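Local structure of Lic12234 (Leptospira interrogans, 4TZH) at residues Pro1-Val4 with Ile5-Asn9. The protein is of unknown function but belongs to a leucine-rich repeat family and may act as a virulence factor of this pathogen. Residues are numbered along the deposited sequence; the frame is centred on the assembly and turned at random.
With ZN (zinc ion), chain D.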
ATOM      1  N   PRO A   1      22.228   8.498  -8.692  1.00 48.04           N
ATOM      2  CA  PRO A   1      22.345   7.435  -9.698  1.00 46.85           C
ATOM      3  C   PRO A   1      21.231   6.396  -9.597  1.00 45.19           C
ATOM      4  O   PRO A   1      21.090   5.712  -8.583  1.00 44.90           O
ATOM      5  CB  PRO A   1      23.741   6.852  -9.436  1.00 49.81           C
ATOM      6  CG  PRO A   1      24.482   7.911  -8.615  1.00 55.64           C
ATOM      7  CD  PRO A   1      23.548   9.068  -8.368  1.00 51.29           C
ATOM      8  N   LYS A   2      20.420   6.302 -10.649  1.00 38.24           N
ATOM      9  CA  LYS A   2      19.310   5.360 -10.685  1.00 35.40           C
ATOM     10  C   LYS A   2      19.733   4.046 -11.340  1.00 35.15           C
ATOM     11  O   LYS A   2      20.636   3.999 -12.185  1.00 36.00           O
ATOM     12  CB  LYS A   2      18.062   5.963 -11.372  1.00 38.01           C
ATOM     13  CG  LYS A   2      17.473   7.215 -10.697  1.00 48.24           C
ATOM     14  CD  LYS A   2      16.802   6.932  -9.354  1.00 60.22           C
ATOM     15  CE  LYS A   2      16.216   8.179  -8.740  1.00 72.41           C
ATOM     16  NZ  LYS A   2      15.463   7.870  -7.496  1.00 80.73           N
ATOM     17  N   GLU A   3      19.068   2.972 -10.925  1.00 27.05           N
ATOM     18  CA  GLU A   3      19.302   1.651 -11.451  1.00 24.78           C
ATOM     19  C   GLU A   3      18.359   1.423 -12.642  1.00 26.38           C
ATOM     20  O   GLU A   3      17.134   1.554 -12.507  1.00 26.79           O
ATOM     21  CB  GLU A   3      19.017   0.651 -10.309  1.00 23.98           C
ATOM     22  CG  GLU A   3      19.280  -0.808 -10.642  1.00 22.74           C
ATOM     23  CD  GLU A   3      19.282  -1.660  -9.394  1.00 21.45           C
ATOM     24  OE1 GLU A   3      20.188  -1.495  -8.540  1.00 24.00           O
ATOM     25  OE2 GLU A   3      18.388  -2.521  -9.294  1.00 22.14           O
ATOM     26  N   VAL A   4      18.944   1.107 -13.805  1.00 23.94           N
ATOM     27  CA  VAL A   4      18.208   0.851 -15.056  1.00 23.75           C
ATOM     28  C   VAL A   4      18.169  -0.635 -15.424  1.00 24.48           C
ATOM     29  O   VAL A   4      17.218  -1.058 -16.090  1.00 24.02           O
ATOM     30  CB  VAL A   4      18.674   1.737 -16.230  1.00 29.06           C
ATOM     31  CG1 VAL A   4      18.434   3.209 -15.909  1.00 29.28           C
ATOM     32  CG2 VAL A   4      20.145   1.485 -16.575  1.00 29.80           C
ATOM     33  N   ILE A   5      19.179  -1.425 -14.987  1.00 21.87           N
ATOM     34  CA  ILE A   5      19.206  -2.875 -15.155  1.00 21.96           C
ATOM     35  C   ILE A   5      18.859  -3.397 -13.792  1.00 22.69           C
ATOM     36  O   ILE A   5      19.716  -3.437 -12.886  1.00 23.19           O
ATOM     37  CB  ILE A   5      20.564  -3.422 -15.635  1.00 26.06           C
ATOM     38  CG1 ILE A   5      21.065  -2.686 -16.864  1.00 30.66           C
ATOM     39  CG2 ILE A   5      20.482  -4.944 -15.828  1.00 27.66           C
ATOM     40  CD1 ILE A   5      20.207  -2.618 -17.948  1.00 31.29           C
ATOM     41  N   ILE A   6      17.593  -3.742 -13.601  1.00 18.87           N
ATOM     42  CA  ILE A   6      17.127  -4.099 -12.270  1.00 18.29           C
ATOM     43  C   ILE A   6      17.489  -5.512 -11.867  1.00 19.46           C
ATOM     44  O   ILE A   6      17.934  -6.308 -12.694  1.00 20.82           O
ATOM     45  CB  ILE A   6      15.654  -3.810 -12.085  1.00 20.13           C
ATOM     46  CG1 ILE A   6      14.790  -4.767 -12.895  1.00 21.17           C
ATOM     47  CG2 ILE A   6      15.355  -2.322 -12.441  1.00 21.38           C
ATOM     48  CD1 ILE A   6      13.361  -4.760 -12.403  1.00 22.01           C
ATOM     49  N   HIS A   7      17.366  -5.792 -10.591  1.00 17.15           N
ATOM     50  CA  HIS A   7      17.706  -7.113 -10.073  1.00 17.06           C
ATOM     51  C   HIS A   7      16.465  -7.985 -10.084  1.00 18.37           C
ATOM     52  O   HIS A   7      15.418  -7.562  -9.580  1.00 19.55           O
ATOM     53  CB  HIS A   7      18.285  -6.954  -8.666  1.00 17.98           C
ATOM     54  CG  HIS A   7      19.618  -6.323  -8.678  1.00 19.60           C
ATOM     55  ND1 HIS A   7      19.793  -4.944  -8.781  1.00 20.80           N
ATOM     56  CD2 HIS A   7      20.811  -6.923  -8.685  1.00 20.05           C
ATOM     57  CE1 HIS A   7      21.109  -4.770  -8.854  1.00 19.89           C
ATOM     58  NE2 HIS A   7      21.761  -5.927  -8.827  1.00 21.05           N
ATOM     59  N   LYS A   8      16.563  -9.213 -10.595  1.00 18.10           N
ATOM     60  CA  LYS A   8      15.397 -10.092 -10.691  1.00 17.63           C
ATOM     61  C   LYS A   8      15.599 -11.393  -9.945  1.00 20.78           C
ATOM     62  O   LYS A   8      14.729 -12.271 -10.003  1.00 22.04           O
ATOM     63  CB  LYS A   8      15.090 -10.369 -12.175  1.00 21.67           C
ATOM     64  CG  LYS A   8      14.615  -9.129 -12.935  1.00 30.26           C
ATOM     65  CD  LYS A   8      14.378  -9.462 -14.396  1.00 43.59           C
ATOM     66  CE  LYS A   8      13.141  -8.822 -14.960  1.00 64.72           C
ATOM     67  NZ  LYS A   8      12.605  -9.603 -16.109  1.00 78.09           N
ATOM     68  N   ASN A   9      16.758 -11.528  -9.259  1.00 20.23           N
ATOM     69  CA  ASN A   9      17.063 -12.757  -8.548  1.00 20.68           C
ATOM     70  C   ASN A   9      17.599 -12.443  -7.167  1.00 23.05           C
ATOM     71  O   ASN A   9      18.604 -11.740  -7.058  1.00 21.53           O
ATOM     72  CB  ASN A   9      18.025 -13.582  -9.354  1.00 24.64           C
ATOM     73  CG  ASN A   9      18.387 -14.876  -8.672  1.00 41.15           C
ATOM     74  OD1 ASN A   9      19.269 -14.937  -7.825  1.00 31.39           O
ATOM     75  ND2 ASN A   9      17.724 -15.938  -9.050  1.00 34.13           N
TER
HETATM   76 ZN    ZN D 302      23.706  -6.429  -9.336  0.75 23.58          ZN
HETATM   77  O   HOH W   1      15.830  -3.371 -16.088  1.00 23.88           O
HETATM   78  O   HOH W   2      24.259  -7.918  -8.022  1.00 29.70           O
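E3 reaches across the outward bend of the backbone at V4-I6 and meets the imidazole of H7, four residues on, at the ring's ND1 edge. The two side chains cross at about a right angle, and the carboxylate plane is turned 61° from that of the ring. H7 ND1 donates to E3 OE2 at 2.8 Å, with an N-H...O angle of 153°; the acceptor lies almost in the ring plane, whereas the donor comes in from above the carboxylate. With chi1 at -177°, E3 CG stands opposite the backbone N, and the outstretched chain carries the carboxylate past I5, whose O is 3.5 Å from E3 CG, and over I6 CA. Water 1 bridges the bend by donating to V4 O (2.7 Å) and accepting from I6 N (3.1 Å). The side chains of V4 and I5 both point away overall from the opposing segment.

The carboxylate is also held by the start of strand 22-24, OE1 accepting from Q21 N just before it and OE2 from I22 N, while backbone bonds tie H7 to I22 and D24. Across the ring from ND1, H7 NE2 binds a zinc ion at 2.1 Å, and water 2 is another ligand. E3 is thus a second-shell residue: its bond to ND1, together with the metal at NE2, should hold the ring's rotation, and it leaves NE2 for the metal and probably makes the imidazole a stronger donor to zinc.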